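Local coordinates for 3-deoxy-D-manno-octulosonate 8-phosphate phosphatase KdsC (PDB 4NAV), which probably hydrolyses 3-deoxy-D-manno-octulosonate 8-phosphate to KDO and inorganic phosphate, a magnesium-dependent step on the way to lipopolysaccharide, at residues T150-R153 / G157-R160; E60-H65 / Q170-S175. All coordinates share one frame; numbering follows the deposited sequence.

Contact 1 of 2, residues T150-R153 / G157-R160; sequences TRAR and GAAR
A158 pushes its methyl group into the concave side of the bend formed by T150-R153, and most of this contact is gathered round that one carbon. The carbonyl oxygens of A152 and R153 both meet it, R153 O at 3.3 Å and A152 O at 3.4 Å from A158 CB, while T150 OG1 comes in at 3.5 Å from A158 CB. With a chi1 of 61°, the threonine hydroxyl lies between its own backbone N and carbonyl carbon, where it can give a hydrogen bond of 2.7 Å from T150 OG1 to A152 O. That bond lies in the carbonyl plane and spans R151 within the bend. The other branch, T150 CG2, reaches A158 O. From within the bend, the methyl of A152 faces the start of the helix, its CB 3.8 Å from A158 N. The single backbone link is a weak hydrogen bond, A158 N to R153 O, 3.4 Å and bent to 139°; G157, at the N-cap position, stands just before it. The R153 side chain starts away from the helix, leaving its carbonyl to make the contact. Around this first turn of helix 158-169, E161 takes the backbone N-H groups of R151 and A152, and M116 of strand 113-116 packs against both T150 and A158.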
loop_
_atom_site.group_PDB
_atom_site.type_symbol
_atom_site.label_atom_id
_atom_site.label_comp_id
_atom_site.label_asym_id
_atom_site.label_seq_id
_atom_site.Cartn_x
_atom_site.Cartn_y
_atom_site.Cartn_z
ATOM N N THR A 150 6.352 -3.915 -18.910
ATOM C CA THR A 150 5.040 -4.366 -18.556
ATOM C C THR A 150 4.124 -3.178 -18.308
ATOM O O THR A 150 4.541 -2.104 -17.867
ATOM C CB THR A 150 5.065 -5.252 -17.297
ATOM O OG1 THR A 150 5.570 -4.530 -16.162
ATOM C CG2 THR A 150 5.932 -6.486 -17.548
ATOM N N ARG A 151 2.843 -3.387 -18.534
ATOM C CA ARG A 151 1.860 -2.394 -18.126
ATOM C C ARG A 151 1.851 -2.266 -16.592
ATOM O O ARG A 151 1.763 -1.183 -16.079
ATOM C CB ARG A 151 0.463 -2.755 -18.655
ATOM C CG ARG A 151 0.255 -2.407 -20.122
ATOM C CD ARG A 151 -0.883 -3.203 -20.765
ATOM N NE ARG A 151 -0.395 -4.379 -21.506
ATOM C CZ ARG A 151 -0.517 -5.663 -21.139
ATOM N NH1 ARG A 151 -1.138 -6.023 -20.011
ATOM N NH2 ARG A 151 -0.009 -6.613 -21.921
ATOM N N ALA A 152 1.917 -3.381 -15.878
ATOM C CA ALA A 152 1.796 -3.360 -14.418
ATOM C C ALA A 152 3.104 -3.024 -13.727
ATOM O O ALA A 152 4.187 -3.177 -14.282
ATOM C CB ALA A 152 1.259 -4.690 -13.889
ATOM N N ARG A 153 2.960 -2.637 -12.472
ATOM C CA ARG A 153 4.069 -2.248 -11.609
ATOM C C ARG A 153 4.610 -3.428 -10.831
ATOM O O ARG A 153 3.912 -4.418 -10.581
ATOM C CB ARG A 153 3.600 -1.166 -10.610
ATOM C CG ARG A 153 3.119 0.110 -11.311
ATOM C CD ARG A 153 2.702 1.316 -10.482
ATOM N NE ARG A 153 3.276 2.524 -11.090
ATOM C CZ ARG A 153 3.533 3.658 -10.447
ATOM N NH1 ARG A 153 3.315 3.768 -9.139
ATOM N NH2 ARG A 153 4.025 4.688 -11.122
ATOM N N GLY A 157 1.695 -7.428 -9.981
ATOM C CA GLY A 157 1.452 -8.304 -11.098
ATOM C C GLY A 157 2.361 -8.166 -12.314
ATOM O O GLY A 157 2.116 -8.820 -13.328
ATOM N N ALA A 158 3.408 -7.354 -12.234
ATOM C CA ALA A 158 4.299 -7.186 -13.361
ATOM C C ALA A 158 4.963 -8.517 -13.762
ATOM O O ALA A 158 5.098 -8.841 -14.952
ATOM C CB ALA A 158 5.358 -6.165 -13.044
ATOM N N ALA A 159 5.395 -9.283 -12.780
ATOM C CA ALA A 159 6.009 -10.565 -13.078
ATOM C C ALA A 159 4.997 -11.590 -13.654
ATOM O O ALA A 159 5.332 -12.347 -14.557
ATOM C CB ALA A 159 6.693 -11.123 -11.834
ATOM N N ARG A 160 3.775 -11.596 -13.146
ATOM C CA ARG A 160 2.754 -12.424 -13.727
ATOM C C ARG A 160 2.562 -12.025 -15.173
ATOM O O ARG A 160 2.454 -12.885 -16.063
ATOM C CB ARG A 160 1.424 -12.272 -12.985
ATOM C CG ARG A 160 0.250 -13.038 -13.602
ATOM C CD ARG A 160 0.607 -14.511 -13.790
ATOM N NE ARG A 160 -0.580 -15.312 -14.112
ATOM C CZ ARG A 160 -1.511 -15.691 -13.235
ATOM N NH1 ARG A 160 -1.439 -15.326 -11.950
ATOM N NH2 ARG A 160 -2.527 -16.432 -13.653
#

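Contact 2 of 2, residues E60-H65 / Q170-S175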
loop_
_atom_site.group_PDB
_atom_site.type_symbol
_atom_site.label_atom_id
_atom_site.label_comp_id
_atom_site.label_asym_id
_atom_site.label_seq_id
_atom_site.Cartn_x
_atom_site.Cartn_y
_atom_site.Cartn_z
ATOM N N GLU A 60 7.659 -22.752 -13.919
ATOM C CA GLU A 60 8.363 -23.944 -13.515
ATOM C C GLU A 60 7.598 -25.179 -14.070
ATOM O O GLU A 60 8.188 -26.061 -14.677
ATOM C CB GLU A 60 8.588 -23.997 -12.003
ATOM C CG GLU A 60 9.789 -24.854 -11.564
ATOM C CD GLU A 60 11.169 -24.221 -11.829
ATOM O OE1 GLU A 60 11.316 -22.985 -11.705
ATOM O OE2 GLU A 60 12.113 -24.989 -12.160
ATOM N N HIS A 61 6.285 -25.196 -13.890
ATOM C CA HIS A 61 5.431 -26.283 -14.340
ATOM C C HIS A 61 5.508 -26.511 -15.845
ATOM O O HIS A 61 5.312 -27.643 -16.320
ATOM C CB HIS A 61 3.994 -25.969 -13.927
ATOM C CG HIS A 61 3.081 -27.143 -13.910
ATOM N ND1 HIS A 61 2.299 -27.496 -14.986
ATOM C CD2 HIS A 61 2.818 -28.038 -12.933
ATOM C CE1 HIS A 61 1.598 -28.567 -14.673
ATOM N NE2 HIS A 61 1.888 -28.912 -13.431
ATOM N N ALA A 62 5.831 -25.457 -16.581
ATOM C CA ALA A 62 6.034 -25.565 -18.009
ATOM C C ALA A 62 7.495 -25.794 -18.378
ATOM O O ALA A 62 7.894 -25.656 -19.541
ATOM C CB ALA A 62 5.545 -24.328 -18.679
ATOM N N GLY A 63 8.279 -26.227 -17.413
ATOM C CA GLY A 63 9.614 -26.740 -17.725
ATOM C C GLY A 63 10.637 -25.672 -17.954
ATOM O O GLY A 63 11.723 -25.948 -18.459
ATOM N N ILE A 64 10.298 -24.466 -17.532
ATOM C CA ILE A 64 11.196 -23.355 -17.630
ATOM C C ILE A 64 11.833 -23.196 -16.284
ATOM O O ILE A 64 11.128 -23.131 -15.312
ATOM C CB ILE A 64 10.430 -22.079 -18.003
ATOM C CG1 ILE A 64 9.746 -22.276 -19.346
ATOM C CG2 ILE A 64 11.368 -20.883 -18.083
ATOM C CD1 ILE A 64 8.759 -21.190 -19.694
ATOM N N HIS A 65 13.153 -23.088 -16.240
ATOM C CA HIS A 65 13.857 -22.833 -14.995
ATOM C C HIS A 65 13.693 -21.373 -14.514
ATOM O O HIS A 65 13.829 -20.432 -15.284
ATOM C CB HIS A 65 15.331 -23.185 -15.131
ATOM C CG HIS A 65 15.568 -24.630 -15.466
ATOM N ND1 HIS A 65 15.972 -25.051 -16.721
ATOM C CD2 HIS A 65 15.428 -25.751 -14.720
ATOM C CE1 HIS A 65 16.080 -26.366 -16.730
ATOM N NE2 HIS A 65 15.758 -26.815 -15.527
ATOM N N GLN A 170 4.692 -19.963 -25.675
ATOM C CA GLN A 170 5.105 -21.368 -25.712
ATOM C C GLN A 170 3.927 -22.333 -25.718
ATOM O O GLN A 170 4.095 -23.498 -25.452
ATOM C CB GLN A 170 6.049 -21.644 -24.542
ATOM C CG GLN A 170 7.359 -20.867 -24.643
ATOM C CD GLN A 170 8.370 -21.276 -23.582
ATOM O OE1 GLN A 170 8.262 -22.345 -22.984
ATOM N NE2 GLN A 170 9.407 -20.468 -23.420
ATOM N N GLY A 171 2.742 -21.818 -26.070
ATOM C CA GLY A 171 1.565 -22.645 -26.321
ATOM C C GLY A 171 1.060 -23.388 -25.096
ATOM O O GLY A 171 0.374 -24.419 -25.191
ATOM N N GLN A 172 1.277 -22.780 -23.955
ATOM C CA GLN A 172 1.029 -23.437 -22.733
ATOM C C GLN A 172 -0.319 -23.126 -22.053
ATOM O O GLN A 172 -0.698 -23.815 -21.070
ATOM C CB GLN A 172 2.166 -23.058 -21.814
ATOM C CG GLN A 172 2.679 -24.227 -21.049
ATOM C CD GLN A 172 3.495 -25.203 -21.851
ATOM O OE1 GLN A 172 3.584 -25.127 -23.057
ATOM N NE2 GLN A 172 4.040 -26.178 -21.167
ATOM N N VAL A 173 -1.057 -22.131 -22.556
ATOM C CA VAL A 173 -2.149 -21.568 -21.764
ATOM C C VAL A 173 -3.342 -22.534 -21.732
ATOM O O VAL A 173 -3.864 -22.859 -20.662
ATOM C CB VAL A 173 -2.421 -20.033 -21.987
ATOM C CG1 VAL A 173 -1.934 -19.495 -23.302
ATOM C CG2 VAL A 173 -3.880 -19.655 -21.811
ATOM N N ASP A 174 -3.734 -23.021 -22.897
ATOM C CA ASP A 174 -4.900 -23.903 -23.022
ATOM C C ASP A 174 -4.829 -25.049 -22.039
ATOM O O ASP A 174 -5.851 -25.425 -21.451
ATOM C CB ASP A 174 -5.024 -24.449 -24.437
ATOM C CG ASP A 174 -5.625 -23.438 -25.404
ATOM O OD1 ASP A 174 -5.810 -22.267 -25.042
ATOM O OD2 ASP A 174 -5.941 -23.832 -26.548
ATOM N N SER A 175 -3.636 -25.613 -21.870
ATOM C CA SER A 175 -3.490 -26.764 -21.016
ATOM C C SER A 175 -3.437 -26.343 -19.547
ATOM O O SER A 175 -3.921 -27.073 -18.655
ATOM C CB SER A 175 -2.268 -27.587 -21.435
ATOM O OG SER A 175 -1.095 -27.128 -20.807
#
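This is a small side-chain contact between two chain turns, one where helix 50-61 runs out toward strand 65-70, the other where helix 158-169 gives way to helix 173-180. No hydrogen bond joins E60-H65 to Q170-S175. Two pairs carry it instead, each an aliphatic group laid against a glutamine side chain. In the first, the methyl of A62 meets the side chain of Q172, with A62 CB 3.7 Å from Q172 CG. The glutamine chain is bent at chi2 (74°), which lays the end of the chain alongside the alanine methyl; which way round that amide lies is uncertain. In the second pair the side chains approach from opposite directions: the end of I64 abuts the amide of Q170, with I64 CD1 3.5 Å from Q170 OE1 and 3.9 Å from Q170 NE2. The glutamine keeps CG beside its backbone N (chi1 -65°) and is extended from there on, long enough to bring the amide up to the isoleucine. What fixes that amide is the A17-R21 part of the same chain: its NE2 donates to the carbonyl oxygens of A17 and V20, and R21 adds a weak bond to OE1. L167 of helix 158-169 touches both A62 and Q172, while V166 packs on I64, so the helix lies behind A62, Q172 and I64. On each side the turn is a Schellman motif with a glycine of positive phi as C-prime residue: G63 N bonds to E60 O at 2.7 Å to end helix 50-61, and G171 does the same job for helix 158-169. The contact thus brings together two Schellman-terminated helix ends beside the parallel sheet of a HAD-type fold.

How the contacts relate
Helix 158-169 connects the two: contact 1 holds its first turn and contact 2 includes the residues just past its last, before helix 173-180. Their centres are 19 Å apart and their nearest atoms about 9 Å, with no touch between them; along the chain, contact 1 falls inside the loop that contact 2 closes. Contact 1 lies nearer the likely active site, the side chain of A158 being about 9 Å from that of D118 and about 11 Å from that of D26, the two predicted magnesium ligands. Contact 2, centred about 15 Å from the centre of the chain, is packing away from that site.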